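Local coordinates for protein Glucose/sorbosone dehydrogenases (Escherichia coli K12, PDB 2G8S) that belongs to the glucose/sorbosone dehydrogenase family, adopts a six-bladed beta-propeller fold and carries a bound calcium ion, at residues V303-G308 with T312-I317; N280-K283 with W287-K290; M202-N205 with A210-L213; G132-F137 with I325-T330. One frame throughout, in Å; residues are numbered along the deposited sequence. Where two conformers were deposited one is given.

Contact 1 of 4, residues V303-G308 with T312-I317; sequences VMSVNG and TEDGRI. With EDO (1,2-ethanediol), chain G.
With the hydroxyl of Ser305 and the carboxylate of Asp314 each turned anti to their own carbonyl carbon (chi1 -74° and -65°), the two groups leave their strands beside each other and close a short polar bridge. Ser305 OG donates to Asp314 OD1 at 2.6 Å, using the syn lone pair of that oxygen, and Lys290 NZ binds both partners by a hydrogen bond to the hydroxyl and a salt bridge to Asp314 OD2. Beside a hydroxyl and an ammonium group, the aspartate is probably stabilised as the anion. The backbone beneath illustrates how a sheet absorbs an extra residue. Asp314 and Gly315 both face Val303, a classic beta bulge in the antiparallel hairpin of strands 300-307 and 310-317, third and fourth in one propeller blade. Val303 O accepts from Asp314 N at 2.7 Å, in the carbonyl plane, and more weakly from Gly315 N at 3.3 Å, while Val303 N returns a nearly straight bond to Gly315 O (2.9 Å). Past the bulge the pairing is regular again: Ser305 N reaches Thr312 O at 2.8 Å, and Thr312 N answers to Ser305 O. Val303 CG2 lies across Ile317 at about a right angle, 3.9 Å from its CG2. On the face carrying Glu313, Arg316 NE forms a salt bridge with Glu313 OE2 of its own strand at 2.8 Å, in the guanidinium plane but from above the carboxylate; Arg316 NH1 also pairs with Asp298 and Asp300, and Glu313 OE1 takes the indole N-H of Trp267. Beyond the paired residues, Gly308 N donates to O2 of a 1,2-ethanediol.

Contact 2 of 4, residues N280-K283 with W287-K290; sequences NSDK and WQQK. With EDO (1,2-ethanediol), chain P.
The side chains of Gln288 and Asp282 carry a hydrogen bond across this surface loop. The amide NE2 of Gln288 donates to Asp282 OD1 at 3.0 Å, with the oxygen close to the amide plane, yet the approach is from well above the carboxylate, the two planes standing 64° apart. With CG anti to the carbonyl carbon (chi1 -85°) and a bend at chi2 (-81°), the glutamine folds its amide back over residues 280-282 instead of letting it reach outward. Van der Waals contact follows from the same fold: Gln288 OE1 rests 3.2 Å from Asn280 CA, and Gln288 CG lies 3.4 Å from Ser281 O. Each segment also has a bond of its own. Ser281 OG accepts from Lys283 N at 2.9 Å, which shapes the backbone around Asp282, and a weak bond links Lys290 N to Trp287 O at 3.3 Å. Gln289, next along, donates through NE2 to O1 of a 1,2-ethanediol (2.9 Å). Backbone bonds of Gln289 with Val306 and of Lys290 with Tyr279 tie the loop's end into the blade. The arrangement is that of a connection between the first two strands of a propeller blade, with an ST turn at Ser281 and a type II beta turn from Trp287 to Lys290.

Contact 3 of 4, residues M202-N205 with A210-L213; sequences MAMN and ALWL
Asn205 lies alongside Trp212, pointing the same way, and covers part of one indole face. Its CB sits 4.0 Å from the centroid of the five-membered ring, a CH-pi contact, while ND2 hangs toward the rim, 3.4 Å from Trp212 CZ2, with the amide plane tilted 57° to the ring. Setting CG anti to the backbone N (chi1 177°) carries the amide out over the indole; OD1 is then held by the backbone N-H groups of Trp207 and Ser208, which fixes the amide's rotation. On the face bearing the methionines, both modelled as selenomethionine, contact is apolar: Met204 SE packs 3.9 Å from Leu211 CD1, and in the conformer described Met202 CG lies 3.6 Å from Leu213 CB. Behind these side chains the backbone sets the spacing. Ala203 and Trp212 exchange bonds, Ala203 N to Trp212 O at 3.0 Å and Trp212 N to Ala203 O at 2.9 Å, and Asn205 N donates to Ala210 O (2.8 Å). Further out, Phe278 meets the indole edge-to-face, and Val136 and Phe144 of the preceding blade cover the methionine side. The whole is an antiparallel beta hairpin, made of the first two strands of a propeller blade, with one face packed against the blade before it.

Contact 4 of 4, residues G132-F137 with I325-T330; sequences GGRLVF and IRDVRT. With EDO (1,2-ethanediol), chain F.
Arg134 presents the NH1 and NH2 end of its guanidinium to Asp327, while C1 of a 1,2-ethanediol overlaps the rim of one guanidinium face, 3.1 Å above its plane. Each nitrogen takes one oxygen, NH1 to Asp327 OD1 at 3.0 Å and NH2 to Asp327 OD2 at 3.2 Å, giving an end-on bidentate salt bridge. It is not flat: both nitrogens come from above the carboxylate, about 45° out of its plane. Arg134 CG lies opposite the backbone N (chi1 -176°), the chain then bends at chi2 and chi3, and NE forms a salt bridge with Asp70. Asp327 OD1 is gripped a second time, by Val328 N at 2.9 Å from the other face of the carboxylate. The diol lies alongside: its O2 donates to Arg326 O at 2.9 Å and accepts from Arg326 NH1 at 3.2 Å; the diol is also hydrogen-bonded to Trp21 O. Arg326 and Asp327 share one partner on strand 336-340, a classic beta bulge. With the contact centred about 4 Å from the chain's centre, the bridge joins the loop before strand 135-137 in one blade to strand 325-330 in another, across the central channel characteristic of a beta-propeller.

Overall arrangement
Together the four contacts follow a propeller from rim to axis. Contacts 1 and 2 share a blade and are peripheral: the first pairs its third and fourth strands, the second folds the loop between its first two, and Lys290 of contact 2 is bonded to Ser305 and Asp314 of contact 1. Contact 3, buried, is the inner hairpin of the preceding blade, touching contact 1 where Val306 packs on Asn205 and Trp212. Contact 4 is the most central, linking residues over 190 positions apart, and packs against contact 3 through Val136. Chemistry tracks place: mixed polar bonding at the rim, backbone pairing with apolar and CH-pi packing in the hairpin, a buried ion pair near the axis.

Contact 1 of 4, residues V303-G308 with T312-I317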
loop_
_atom_site.group_PDB
_atom_site.type_symbol
_atom_site.label_atom_id
_atom_site.label_comp_id
_atom_site.label_asym_id
_atom_site.label_seq_id
_atom_site.Cartn_x
_atom_site.Cartn_y
_atom_site.Cartn_z
ATOM N N VAL A 303 8.741 5.065 13.818
ATOM C CA VAL A 303 8.849 6.506 13.649
ATOM C C VAL A 303 10.217 6.791 13.049
ATOM O O VAL A 303 11.238 6.410 13.631
ATOM C CB VAL A 303 8.726 7.256 14.985
ATOM C CG1 VAL A 303 8.705 8.759 14.736
ATOM C CG2 VAL A 303 7.469 6.818 15.708
HETATM N N MSE A 304 10.232 7.442 11.887
HETATM C CA MSE A 304 11.492 7.692 11.199
HETATM C C MSE A 304 11.678 9.157 10.881
HETATM O O MSE A 304 10.708 9.880 10.654
HETATM C CB MSE A 304 11.569 6.865 9.919
HETATM C CG MSE A 304 11.222 5.405 10.136
HETATM SE SE MSE A 304 11.567 4.326 8.632
HETATM C CE MSE A 304 13.518 4.136 8.896
ATOM N N SER A 305 12.941 9.589 10.891
ATOM C CA SER A 305 13.305 10.955 10.519
ATOM C C SER A 305 13.601 10.970 9.024
ATOM O O SER A 305 14.413 10.167 8.543
ATOM C CB SER A 305 14.560 11.395 11.282
ATOM O OG SER A 305 14.265 11.660 12.639
ATOM N N VAL A 306 12.932 11.858 8.290
ATOM C CA VAL A 306 13.140 11.970 6.852
ATOM C C VAL A 306 14.104 13.126 6.592
ATOM O O VAL A 306 13.899 14.231 7.098
ATOM C CB VAL A 306 11.815 12.236 6.099
ATOM C CG1 VAL A 306 12.057 12.353 4.580
ATOM C CG2 VAL A 306 10.818 11.126 6.383
ATOM N N ASN A 307 15.144 12.852 5.807
ATOM C CA ASN A 307 16.235 13.796 5.582
ATOM C C ASN A 307 16.561 13.787 4.088
ATOM O O ASN A 307 17.465 13.074 3.647
ATOM C CB ASN A 307 17.445 13.368 6.433
ATOM C CG ASN A 307 18.666 14.262 6.248
ATOM O OD1 ASN A 307 18.556 15.441 5.905
ATOM N ND2 ASN A 307 19.848 13.695 6.501
ATOM N N GLY A 308 15.805 14.549 3.302
ATOM C CA GLY A 308 15.920 14.469 1.840
ATOM C C GLY A 308 15.568 13.064 1.383
ATOM O O GLY A 308 14.470 12.564 1.677
ATOM N N THR A 312 16.189 7.682 8.750
ATOM C CA THR A 312 16.745 6.966 9.908
ATOM C C THR A 312 15.619 6.618 10.876
ATOM O O THR A 312 14.583 7.287 10.887
ATOM C CB THR A 312 17.838 7.777 10.641
ATOM O OG1 THR A 312 17.314 9.031 11.077
ATOM C CG2 THR A 312 19.045 8.014 9.736
ATOM N N GLU A 313 15.821 5.586 11.691
ATOM C CA GLU A 313 14.771 5.133 12.606
ATOM C C GLU A 313 14.903 5.820 13.969
ATOM O O GLU A 313 15.927 5.676 14.640
ATOM C CB GLU A 313 14.790 3.602 12.748
ATOM C CG GLU A 313 13.672 3.080 13.639
ATOM C CD GLU A 313 13.421 1.581 13.537
ATOM O OE1 GLU A 313 13.552 1.006 12.428
ATOM O OE2 GLU A 313 13.031 0.982 14.564
ATOM N N ASP A 314 13.877 6.573 14.368
ATOM C CA ASP A 314 13.868 7.210 15.691
ATOM C C ASP A 314 13.537 6.203 16.782
ATOM O O ASP A 314 14.103 6.241 17.879
ATOM C CB ASP A 314 12.808 8.295 15.773
ATOM C CG ASP A 314 13.065 9.468 14.859
ATOM O OD1 ASP A 314 14.072 9.505 14.120
ATOM O OD2 ASP A 314 12.206 10.376 14.901
ATOM N N GLY A 315 12.593 5.319 16.484
ATOM C CA GLY A 315 12.101 4.368 17.469
ATOM C C GLY A 315 10.712 3.888 17.107
ATOM O O GLY A 315 10.296 3.989 15.955
ATOM N N ARG A 316 10.013 3.343 18.100
ATOM C CA ARG A 316 8.710 2.710 17.903
ATOM C C ARG A 316 7.668 3.293 18.833
ATOM O O ARG A 316 7.985 3.715 19.955
ATOM C CB ARG A 316 8.802 1.208 18.181
ATOM C CG ARG A 316 9.874 0.459 17.394
ATOM C CD ARG A 316 9.619 0.502 15.885
ATOM N NE ARG A 316 10.618 -0.263 15.142
ATOM C CZ ARG A 316 10.430 -1.482 14.645
ATOM N NH1 ARG A 316 9.268 -2.111 14.799
ATOM N NH2 ARG A 316 11.420 -2.081 13.978
ATOM N N ILE A 317 6.425 3.318 18.356
ATOM C CA ILE A 317 5.268 3.686 19.172
ATOM C C ILE A 317 4.176 2.617 19.033
ATOM O O ILE A 317 4.192 1.828 18.088
ATOM C CB ILE A 317 4.732 5.105 18.828
ATOM C CG1 ILE A 317 4.248 5.182 17.375
ATOM C CG2 ILE A 317 5.802 6.181 19.139
ATOM C CD1 ILE A 317 3.563 6.503 16.995
HETATM C C1 EDO G . 11.903 17.521 5.137
HETATM O O1 EDO G . 12.367 18.682 4.442
HETATM C C2 EDO G . 12.979 16.451 5.172
HETATM O O2 EDO G . 13.426 16.163 3.846
#

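Contact 2 of 4, residues N280-K283 with W287-K290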
loop_
_atom_site.group_PDB
_atom_site.type_symbol
_atom_site.label_atom_id
_atom_site.label_comp_id
_atom_site.label_asym_id
_atom_site.label_seq_id
_atom_site.Cartn_x
_atom_site.Cartn_y
_atom_site.Cartn_z
ATOM N N ASN A 280 3.720 16.307 7.763
ATOM C CA ASN A 280 4.161 17.644 7.342
ATOM C C ASN A 280 3.233 18.748 7.855
ATOM O O ASN A 280 3.082 19.804 7.229
ATOM C CB ASN A 280 4.270 17.706 5.816
ATOM C CG ASN A 280 2.919 17.621 5.136
ATOM O OD1 ASN A 280 1.949 17.153 5.724
ATOM N ND2 ASN A 280 2.851 18.076 3.891
ATOM N N SER A 281 2.647 18.519 9.030
ATOM C CA SER A 281 1.698 19.456 9.639
ATOM C C SER A 281 2.298 20.193 10.833
ATOM O O SER A 281 3.108 19.641 11.570
ATOM C CB SER A 281 0.434 18.702 10.076
ATOM O OG SER A 281 -0.434 19.519 10.856
ATOM N N ASP A 282 1.897 21.450 11.013
ATOM C CA ASP A 282 2.267 22.204 12.212
ATOM C C ASP A 282 1.362 21.893 13.408
ATOM O O ASP A 282 1.579 22.426 14.504
ATOM C CB ASP A 282 2.271 23.713 11.930
ATOM C CG ASP A 282 3.488 24.165 11.139
ATOM O OD1 ASP A 282 4.505 23.438 11.127
ATOM O OD2 ASP A 282 3.403 25.255 10.530
ATOM N N LYS A 283 0.375 21.015 13.237
ATOM C CA LYS A 283 -0.453 20.632 14.390
ATOM C C LYS A 283 0.403 20.078 15.530
ATOM O O LYS A 283 0.275 20.511 16.678
ATOM C CB LYS A 283 -1.570 19.640 14.005
ATOM C CG LYS A 283 -2.328 19.015 15.208
ATOM C CD LYS A 283 -3.095 20.035 16.091
ATOM C CE LYS A 283 -3.607 19.364 17.368
ATOM N NZ LYS A 283 -4.168 20.298 18.399
ATOM N N TRP A 287 6.467 16.262 15.221
ATOM C CA TRP A 287 6.323 15.188 14.234
ATOM C C TRP A 287 6.637 15.669 12.814
ATOM O O TRP A 287 6.628 14.879 11.869
ATOM C CB TRP A 287 4.901 14.624 14.294
ATOM C CG TRP A 287 4.693 13.536 15.307
ATOM C CD1 TRP A 287 5.611 13.031 16.188
ATOM C CD2 TRP A 287 3.464 12.835 15.557
ATOM N NE1 TRP A 287 5.034 12.033 16.948
ATOM C CE2 TRP A 287 3.721 11.893 16.580
ATOM C CE3 TRP A 287 2.180 12.900 15.002
ATOM C CZ2 TRP A 287 2.728 11.025 17.067
ATOM C CZ3 TRP A 287 1.194 12.038 15.485
ATOM C CH2 TRP A 287 1.481 11.109 16.497
ATOM N N GLN A 288 6.928 16.956 12.652
ATOM C CA GLN A 288 7.350 17.462 11.349
ATOM C C GLN A 288 8.574 16.700 10.831
ATOM O O GLN A 288 9.458 16.328 11.602
ATOM C CB GLN A 288 7.677 18.952 11.432
ATOM C CG GLN A 288 6.440 19.838 11.264
ATOM C CD GLN A 288 6.043 20.024 9.804
ATOM O OE1 GLN A 288 6.430 19.235 8.938
ATOM N NE2 GLN A 288 5.263 21.070 9.525
ATOM N N GLN A 289 8.603 16.460 9.521
ATOM C CA GLN A 289 9.734 15.784 8.862
ATOM C C GLN A 289 9.897 14.342 9.321
ATOM O O GLN A 289 11.015 13.822 9.407
ATOM C CB GLN A 289 11.045 16.583 9.015
ATOM C CG GLN A 289 10.904 17.998 8.481
ATOM C CD GLN A 289 12.216 18.767 8.408
ATOM O OE1 GLN A 289 13.270 18.306 8.867
ATOM N NE2 GLN A 289 12.149 19.958 7.824
ATOM N N LYS A 290 8.773 13.705 9.648
ATOM C CA LYS A 290 8.772 12.294 10.043
ATOM C C LYS A 290 8.006 11.430 9.052
ATOM O O LYS A 290 7.150 11.919 8.303
ATOM C CB LYS A 290 8.161 12.096 11.430
ATOM C CG LYS A 290 8.825 12.855 12.560
ATOM C CD LYS A 290 10.258 12.469 12.797
ATOM C CE LYS A 290 10.849 13.328 13.911
ATOM N NZ LYS A 290 12.306 13.128 13.959
HETATM C C1 EDO P . 10.042 21.383 5.434
HETATM O O1 EDO P . 9.672 21.054 6.782
HETATM C C2 EDO P . 11.374 22.124 5.445
HETATM O O2 EDO P . 11.232 23.322 6.208
#

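Contact 3 of 4, residues M202-N205 with A210-L213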
loop_
_atom_site.group_PDB
_atom_site.type_symbol
_atom_site.label_atom_id
_atom_site.label_comp_id
_atom_site.label_asym_id
_atom_site.label_seq_id
_atom_site.Cartn_x
_atom_site.Cartn_y
_atom_site.Cartn_z
HETATM N N MSE A 202 2.826 2.761 0.393
HETATM C CA MSE A 202 3.361 3.718 -0.578
HETATM C C MSE A 202 2.788 5.079 -0.252
HETATM O O MSE A 202 1.668 5.181 0.264
HETATM C CB MSE A 202 2.966 3.392 -2.022
HETATM C CG MSE A 202 3.390 2.063 -2.545
HETATM SE SE MSE A 202 3.622 2.107 -4.479
HETATM C CE MSE A 202 1.804 2.605 -5.045
ATOM N N ALA A 203 3.558 6.124 -0.537
ATOM C CA ALA A 203 3.078 7.498 -0.319
ATOM C C ALA A 203 3.939 8.497 -1.066
ATOM O O ALA A 203 5.117 8.244 -1.320
ATOM C CB ALA A 203 3.075 7.821 1.168
HETATM N N MSE A 204 3.341 9.634 -1.408
HETATM C CA MSE A 204 4.103 10.743 -1.991
HETATM C C MSE A 204 4.838 11.489 -0.884
HETATM O O MSE A 204 4.222 11.959 0.076
HETATM C CB MSE A 204 3.180 11.715 -2.745
HETATM C CG MSE A 204 2.489 11.121 -3.971
HETATM SE SE MSE A 204 3.699 10.465 -5.327
HETATM C CE MSE A 204 4.484 12.163 -5.856
ATOM N N ASN A 205 6.155 11.595 -1.028
ATOM C CA ASN A 205 6.956 12.415 -0.134
ATOM C C ASN A 205 6.625 13.875 -0.449
ATOM O O ASN A 205 6.851 14.321 -1.575
ATOM C CB ASN A 205 8.441 12.101 -0.333
ATOM C CG ASN A 205 9.355 12.970 0.520
ATOM O OD1 ASN A 205 9.125 14.168 0.685
ATOM N ND2 ASN A 205 10.407 12.367 1.056
ATOM N N ALA A 210 7.919 13.072 -4.632
ATOM C CA ALA A 210 8.307 11.829 -5.271
ATOM C C ALA A 210 7.720 10.651 -4.505
ATOM O O ALA A 210 7.570 10.698 -3.277
ATOM C CB ALA A 210 9.807 11.723 -5.310
ATOM N N LEU A 211 7.403 9.597 -5.246
ATOM C CA LEU A 211 6.835 8.388 -4.656
ATOM C C LEU A 211 7.879 7.623 -3.852
ATOM O O LEU A 211 8.994 7.411 -4.317
ATOM C CB LEU A 211 6.298 7.479 -5.765
ATOM C CG LEU A 211 5.525 6.248 -5.310
ATOM C CD1 LEU A 211 4.151 6.643 -4.803
ATOM C CD2 LEU A 211 5.407 5.279 -6.468
ATOM N N TRP A 212 7.506 7.219 -2.638
ATOM C CA TRP A 212 8.262 6.233 -1.857
ATOM C C TRP A 212 7.410 4.991 -1.649
ATOM O O TRP A 212 6.185 5.082 -1.522
ATOM C CB TRP A 212 8.638 6.793 -0.483
ATOM C CG TRP A 212 9.725 7.854 -0.481
ATOM C CD1 TRP A 212 9.992 8.779 -1.453
ATOM C CD2 TRP A 212 10.646 8.122 0.588
ATOM N NE1 TRP A 212 11.052 9.591 -1.065
ATOM C CE2 TRP A 212 11.462 9.210 0.183
ATOM C CE3 TRP A 212 10.863 7.541 1.849
ATOM C CZ2 TRP A 212 12.491 9.725 0.995
ATOM C CZ3 TRP A 212 11.882 8.053 2.658
ATOM C CH2 TRP A 212 12.680 9.133 2.223
ATOM N N LEU A 213 8.048 3.829 -1.614
ATOM C CA LEU A 213 7.313 2.613 -1.308
ATOM C C LEU A 213 8.075 1.748 -0.340
ATOM O O LEU A 213 9.294 1.913 -0.169
ATOM C CB LEU A 213 6.974 1.826 -2.572
ATOM C CG LEU A 213 7.998 1.114 -3.438
ATOM C CD1 LEU A 213 8.558 -0.169 -2.802
ATOM C CD2 LEU A 213 7.324 0.754 -4.762
#

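Contact 4 of 4, residues G132-F137 with I325-T330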
loop_
_atom_site.group_PDB
_atom_site.type_symbol
_atom_site.label_atom_id
_atom_site.label_comp_id
_atom_site.label_asym_id
_atom_site.label_seq_id
_atom_site.Cartn_x
_atom_site.Cartn_y
_atom_site.Cartn_z
ATOM N N GLY A 132 0.406 -7.112 -3.348
ATOM C CA GLY A 132 0.584 -5.657 -3.254
ATOM C C GLY A 132 -0.792 -5.037 -3.028
ATOM O O GLY A 132 -1.552 -5.491 -2.159
ATOM N N GLY A 133 -1.124 -4.013 -3.813
ATOM C CA GLY A 133 -2.483 -3.466 -3.802
ATOM C C GLY A 133 -2.619 -1.972 -3.584
ATOM O O GLY A 133 -3.665 -1.395 -3.883
ATOM N N ARG A 134 -1.573 -1.336 -3.065
ATOM C CA ARG A 134 -1.660 0.100 -2.795
ATOM C C ARG A 134 -1.779 0.921 -4.079
ATOM O O ARG A 134 -1.096 0.647 -5.067
ATOM C CB ARG A 134 -0.461 0.585 -1.977
ATOM C CG ARG A 134 -0.532 2.057 -1.562
ATOM C CD ARG A 134 -0.735 2.242 -0.062
ATOM N NE ARG A 134 -2.095 1.961 0.396
ATOM C CZ ARG A 134 -2.438 1.829 1.680
ATOM N NH1 ARG A 134 -1.522 1.933 2.640
ATOM N NH2 ARG A 134 -3.701 1.589 2.013
ATOM N N LEU A 135 -2.661 1.919 -4.034
ATOM C CA LEU A 135 -2.854 2.876 -5.120
ATOM C C LEU A 135 -2.435 4.247 -4.624
ATOM O O LEU A 135 -2.864 4.671 -3.551
ATOM C CB LEU A 135 -4.336 2.940 -5.496
ATOM C CG LEU A 135 -5.031 1.610 -5.793
ATOM C CD1 LEU A 135 -6.525 1.828 -6.000
ATOM C CD2 LEU A 135 -4.394 0.972 -7.003
ATOM N N VAL A 136 -1.620 4.949 -5.404
ATOM C CA VAL A 136 -1.267 6.327 -5.045
ATOM C C VAL A 136 -1.338 7.239 -6.266
ATOM O O VAL A 136 -0.701 6.964 -7.287
ATOM C CB VAL A 136 0.149 6.422 -4.404
ATOM C CG1 VAL A 136 0.552 7.888 -4.215
ATOM C CG2 VAL A 136 0.186 5.717 -3.060
ATOM N N PHE A 137 -2.111 8.323 -6.159
ATOM C CA PHE A 137 -2.105 9.365 -7.189
ATOM C C PHE A 137 -0.937 10.325 -6.942
ATOM O O PHE A 137 -0.705 10.743 -5.794
ATOM C CB PHE A 137 -3.437 10.124 -7.201
ATOM C CG PHE A 137 -4.584 9.316 -7.747
ATOM C CD1 PHE A 137 -4.802 9.239 -9.124
ATOM C CD2 PHE A 137 -5.429 8.625 -6.891
ATOM C CE1 PHE A 137 -5.847 8.472 -9.635
ATOM C CE2 PHE A 137 -6.480 7.856 -7.392
ATOM C CZ PHE A 137 -6.685 7.781 -8.769
ATOM N N ILE A 325 -0.116 -3.857 13.074
ATOM C CA ILE A 325 -0.498 -2.591 12.451
ATOM C C ILE A 325 -0.555 -2.729 10.931
ATOM O O ILE A 325 0.435 -3.099 10.297
ATOM C CB ILE A 325 0.446 -1.438 12.852
ATOM C CG1 ILE A 325 0.532 -1.293 14.380
ATOM C CG2 ILE A 325 0.013 -0.136 12.180
ATOM C CD1 ILE A 325 -0.820 -1.053 15.078
ATOM N N ARG A 326 -1.714 -2.396 10.365
ATOM C CA ARG A 326 -1.958 -2.546 8.936
ATOM C C ARG A 326 -1.769 -1.247 8.143
ATOM O O ARG A 326 -1.152 -1.259 7.073
ATOM C CB ARG A 326 -3.368 -3.119 8.707
ATOM C CG ARG A 326 -3.918 -3.009 7.277
ATOM C CD ARG A 326 -3.013 -3.640 6.204
ATOM N NE ARG A 326 -2.912 -5.082 6.349
ATOM C CZ ARG A 326 -2.009 -5.831 5.715
ATOM N NH1 ARG A 326 -1.105 -5.270 4.922
ATOM N NH2 ARG A 326 -1.996 -7.137 5.900
ATOM N N ASP A 327 -2.310 -0.134 8.636
ATOM C CA ASP A 327 -2.256 1.114 7.860
ATOM C C ASP A 327 -2.029 2.288 8.785
ATOM O O ASP A 327 -2.415 2.255 9.958
ATOM C CB ASP A 327 -3.533 1.334 7.017
ATOM C CG ASP A 327 -3.279 2.176 5.757
ATOM O OD1 ASP A 327 -2.122 2.580 5.492
ATOM O OD2 ASP A 327 -4.251 2.421 5.011
ATOM N N VAL A 328 -1.387 3.314 8.235
ATOM C CA VAL A 328 -1.067 4.538 8.955
ATOM C C VAL A 328 -1.283 5.690 7.979
ATOM O O VAL A 328 -0.779 5.658 6.851
ATOM C CB VAL A 328 0.415 4.550 9.458
ATOM C CG1 VAL A 328 0.710 5.842 10.212
ATOM C CG2 VAL A 328 0.710 3.342 10.356
ATOM N N ARG A 329 -2.034 6.697 8.422
ATOM C CA ARG A 329 -2.337 7.860 7.586
ATOM C C ARG A 329 -2.283 9.143 8.377
ATOM O O ARG A 329 -2.646 9.183 9.553
ATOM C CB ARG A 329 -3.730 7.737 6.975
ATOM C CG ARG A 329 -3.856 6.664 5.918
ATOM C CD ARG A 329 -3.168 7.069 4.619
ATOM N NE ARG A 329 -3.670 8.346 4.111
ATOM C CZ ARG A 329 -4.838 8.504 3.495
ATOM N NH1 ARG A 329 -5.643 7.467 3.292
ATOM N NH2 ARG A 329 -5.200 9.708 3.080
ATOM N N THR A 330 -1.822 10.200 7.721
ATOM C CA THR A 330 -1.828 11.516 8.342
ATOM C C THR A 330 -3.123 12.198 7.947
ATOM O O THR A 330 -3.393 12.391 6.759
ATOM C CB THR A 330 -0.636 12.369 7.882
ATOM O OG1 THR A 330 0.575 11.731 8.302
ATOM C CG2 THR A 330 -0.718 13.783 8.472
HETATM C C1 EDO F . -2.207 -1.351 3.266
HETATM O O1 EDO F . -2.530 -0.506 4.367
HETATM C C2 EDO F . -0.708 -1.614 3.205
HETATM O O2 EDO F . -0.304 -2.221 4.440
#